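Local coordinates for single-stranded DNA-binding protein (Enterobacter phage Enc34, PDB 5ODK) that probably binds single-stranded DNA through an OB-fold domain, in keeping with a role in phage DNA replication, at residues S116-V121 / E128-N133. Residues are numbered along the deposited sequence; the frame is centred on the assembly and turned at random. Where two conformers were deposited one is given.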
ATOM      1  N   SER A 116     -10.524  -4.657   6.005  1.00 13.36           N
ATOM      2  CA  SER A 116     -11.930  -4.606   6.409  0.50 14.25           C
ATOM      3  C   SER A 116     -12.201  -3.606   7.505  1.00 14.65           C
ATOM      4  O   SER A 116     -13.333  -3.270   7.721  1.00 18.55           O
ATOM      5  CB  SER A 116     -12.430  -5.978   6.823  0.50 16.28           C
ATOM      6  OG  SER A 116     -11.658  -6.483   7.887  0.50 21.54           O
ATOM      7  N   THR A 117     -11.176  -3.125   8.170  1.00 13.50           N
ATOM      8  CA  THR A 117     -11.341  -2.059   9.136  1.00 14.34           C
ATOM      9  C   THR A 117     -10.611  -0.807   8.704  1.00 13.28           C
ATOM     10  O   THR A 117      -9.627  -0.886   7.975  1.00 12.90           O
ATOM     11  CB  THR A 117     -10.947  -2.545  10.508  1.00 16.69           C
ATOM     12  OG1 THR A 117     -11.526  -1.680  11.481  1.00 18.89           O
ATOM     13  CG2 THR A 117      -9.469  -2.634  10.685  1.00 16.78           C
ATOM     14  N   ARG A 118     -11.083   0.382   9.113  1.00 12.81           N
ATOM     15  CA  ARG A 118     -10.523   1.604   8.591  1.00 11.97           C
ATOM     16  C   ARG A 118      -9.059   1.759   9.030  1.00 11.60           C
ATOM     17  O   ARG A 118      -8.753   1.673  10.215  1.00 12.89           O
ATOM     18  CB  ARG A 118     -11.334   2.822   9.080  1.00 14.13           C
ATOM     19  CG  ARG A 118     -10.901   4.135   8.414  1.00 15.37           C
ATOM     20  CD  ARG A 118     -11.003   5.389   9.339  1.00 17.43           C
ATOM     21  NE  ARG A 118     -10.064   5.380  10.489  1.00 16.00           N
ATOM     22  CZ  ARG A 118     -10.278   5.954  11.663  1.00 17.15           C
ATOM     23  NH1 ARG A 118     -11.293   6.811  11.837  1.00 20.53           N
ATOM     24  NH2 ARG A 118      -9.401   5.780  12.654  1.00 19.72           N
ATOM     25  N   PRO A 119      -8.178   2.022   8.063  1.00 11.57           N
ATOM     26  CA  PRO A 119      -6.791   2.356   8.465  1.00 11.96           C
ATOM     27  C   PRO A 119      -6.723   3.679   9.200  1.00 11.10           C
ATOM     28  O   PRO A 119      -7.691   4.474   9.142  1.00 12.55           O
ATOM     29  CB  PRO A 119      -6.049   2.480   7.151  1.00 12.85           C
ATOM     30  CG  PRO A 119      -7.115   2.789   6.160  1.00 14.25           C
ATOM     31  CD  PRO A 119      -8.384   2.101   6.616  1.00 13.01           C
ATOM     32  N   ASP A 120      -5.637   3.919   9.907  1.00 11.06           N
ATOM     33  CA  ASP A 120      -5.402   5.259  10.395  1.00 11.08           C
ATOM     34  C   ASP A 120      -5.316   6.150   9.170  1.00 10.72           C
ATOM     35  O   ASP A 120      -4.646   5.803   8.189  1.00 11.98           O
ATOM     36  CB  ASP A 120      -4.085   5.374  11.171  1.00 12.17           C
ATOM     37  CG  ASP A 120      -4.044   4.604  12.455  1.00 14.31           C
ATOM     38  OD1 ASP A 120      -5.014   3.995  12.885  1.00 16.69           O
ATOM     39  OD2 ASP A 120      -2.961   4.600  13.073  1.00 19.07           O
ATOM     40  N   VAL A 121      -5.969   7.313   9.217  1.00 10.21           N
ATOM     41  CA  VAL A 121      -5.931   8.282   8.127  1.00 10.19           C
ATOM     42  C   VAL A 121      -5.487   9.605   8.713  1.00 10.37           C
ATOM     43  O   VAL A 121      -6.227  10.194   9.521  1.00 12.23           O
ATOM     44  CB  VAL A 121      -7.297   8.436   7.442  1.00 12.12           C
ATOM     45  CG1 VAL A 121      -7.210   9.444   6.316  1.00 13.36           C
ATOM     46  CG2 VAL A 121      -7.800   7.101   6.925  1.00 12.96           C
ATOM     47  N   GLU A 128      -5.105  12.424  13.106  1.00 12.76           N
ATOM     48  CA  GLU A 128      -6.114  11.462  12.688  1.00 12.93           C
ATOM     49  C   GLU A 128      -7.417  12.175  12.302  1.00 12.41           C
ATOM     50  O   GLU A 128      -7.928  12.990  13.045  1.00 15.95           O
ATOM     51  CB  GLU A 128      -6.394  10.428  13.774  1.00 17.18           C
ATOM     52  CG  GLU A 128      -7.552   9.474  13.451  1.00 18.17           C
ATOM     53  CD  GLU A 128      -7.246   8.476  12.314  1.00 17.20           C
ATOM     54  OE1 GLU A 128      -6.213   7.794  12.376  1.00 19.45           O
ATOM     55  OE2 GLU A 128      -8.023   8.302  11.322  1.00 15.37           O
ATOM     56  N   LEU A 129      -7.918  11.819  11.137  1.00 11.53           N
ATOM     57  CA  LEU A 129      -9.203  12.253  10.685  1.00 12.77           C
ATOM     58  C   LEU A 129     -10.267  11.251  11.052  1.00 13.20           C
ATOM     59  O   LEU A 129     -10.012  10.063  11.188  1.00 15.49           O
ATOM     60  CB  LEU A 129      -9.195  12.505   9.193  1.00 13.45           C
ATOM     61  CG  LEU A 129      -8.206  13.575   8.738  1.00 14.45           C
ATOM     62  CD1 LEU A 129      -8.214  13.669   7.216  1.00 18.07           C
ATOM     63  CD2 LEU A 129      -8.526  14.916   9.366  1.00 17.77           C
ATOM     64  N   GLU A 130     -11.488  11.747  11.201  1.00 14.49           N
ATOM     65  CA  GLU A 130     -12.615  10.888  11.573  1.00 14.83           C
ATOM     66  C   GLU A 130     -13.785  11.006  10.608  1.00 14.68           C
ATOM     67  O   GLU A 130     -14.427  10.021  10.303  1.00 16.96           O
ATOM     68  CB  GLU A 130     -13.112  11.247  12.961  1.00 17.21           C
ATOM     69  CG  GLU A 130     -12.103  11.103  14.056  1.00 18.43           C
ATOM     70  CD  GLU A 130     -11.634   9.670  14.283  1.00 19.25           C
ATOM     71  OE1 GLU A 130     -12.274   8.709  13.783  1.00 21.49           O
ATOM     72  OE2 GLU A 130     -10.619   9.505  14.996  1.00 23.91           O
ATOM     73  N   SER A 131     -14.129  12.221  10.187  1.00 14.66           N
ATOM     74  CA  SER A 131     -15.279  12.417   9.297  1.00 16.24           C
ATOM     75  C   SER A 131     -15.059  11.758   7.960  1.00 15.48           C
ATOM     76  O   SER A 131     -14.062  12.042   7.307  1.00 15.75           O
ATOM     77  CB  SER A 131     -15.502  13.923   9.106  1.00 17.65           C
ATOM     78  OG  SER A 131     -16.179  14.209   7.939  1.00 20.68           O
ATOM     79  N   PRO A 132     -15.980  10.890   7.517  1.00 15.47           N
ATOM     80  CA  PRO A 132     -15.814  10.360   6.164  1.00 15.23           C
ATOM     81  C   PRO A 132     -15.682  11.425   5.071  1.00 14.24           C
ATOM     82  O   PRO A 132     -14.820  11.309   4.188  1.00 14.27           O
ATOM     83  CB  PRO A 132     -17.042   9.474   5.975  1.00 17.17           C
ATOM     84  CG  PRO A 132     -17.331   8.988   7.379  1.00 20.06           C
ATOM     85  CD  PRO A 132     -17.036  10.175   8.251  1.00 17.43           C
ATOM     86  N   ASN A 133     -16.510  12.473   5.124  1.00 14.87           N
ATOM     87  CA  ASN A 133     -16.413  13.499   4.095  1.00 14.70           C
ATOM     88  C   ASN A 133     -15.039  14.184   4.131  1.00 14.54           C
ATOM     89  O   ASN A 133     -14.460  14.483   3.084  1.00 15.93           O
ATOM     90  CB  ASN A 133     -17.505  14.573   4.234  1.00 16.31           C
ATOM     91  CG  ASN A 133     -18.929  14.101   3.906  1.00 19.67           C
ATOM     92  OD1 ASN A 133     -19.857  14.907   4.024  1.00 27.15           O
ATOM     93  ND2 ASN A 133     -19.114  12.897   3.442  1.00 18.29           N
TER
HETATM   94  O   HOH W   1     -13.422   7.421  10.055  1.00 21.54           O
HETATM   95  O   HOH W   2      -9.774   7.016  15.152  1.00 27.96           O
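Arg-118, Glu-128 and Glu-130 form a salt-bridge network at the edge of the OB fold. It joins the start of strand 120-122 to the loop that leads into helix 132-138. The side chains of Arg-118 and Glu-128 reach toward each other from the two segments, and their flat groups lie nearly parallel, 12° apart. Glu-128 OE2 sits over the centre of the guanidinium, 3.2 Å from Arg-118 NH2. No N-H of Arg-118 points at this oxygen, so the guanidinium holds it by charge alone. Glu-130 takes the edge instead. Its OE1 lies in the guanidinium plane, 2.9 Å from Arg-118 NH1, and is met from above its own carboxylate plane. Two waters at the same edge link NH1 to Glu-130 O and NH2 to Glu-130 OE2. Arg-118 NE turns back to Pro-119 O, which helps fix the rotation of the group.

The Glu-128 chain bends at chi2 (70°) and brings its carboxylate back to the strand. Val-121 N gives a forked bond to both oxygens on their syn sides, the straighter one to OE2 (3.1 Å, 162°). Asp-120 OD1 is 4.0 Å from Glu-128 OE1, a like-charge approach that Arg-118 probably offsets; Asp-120 OD2 is bonded to Leu-2 N. Val-121 and Leu-129 both also pack on Ile-135 of the helix. Beside the carboxylate, Leu-129 N donates to Val-121 O at 2.8 Å.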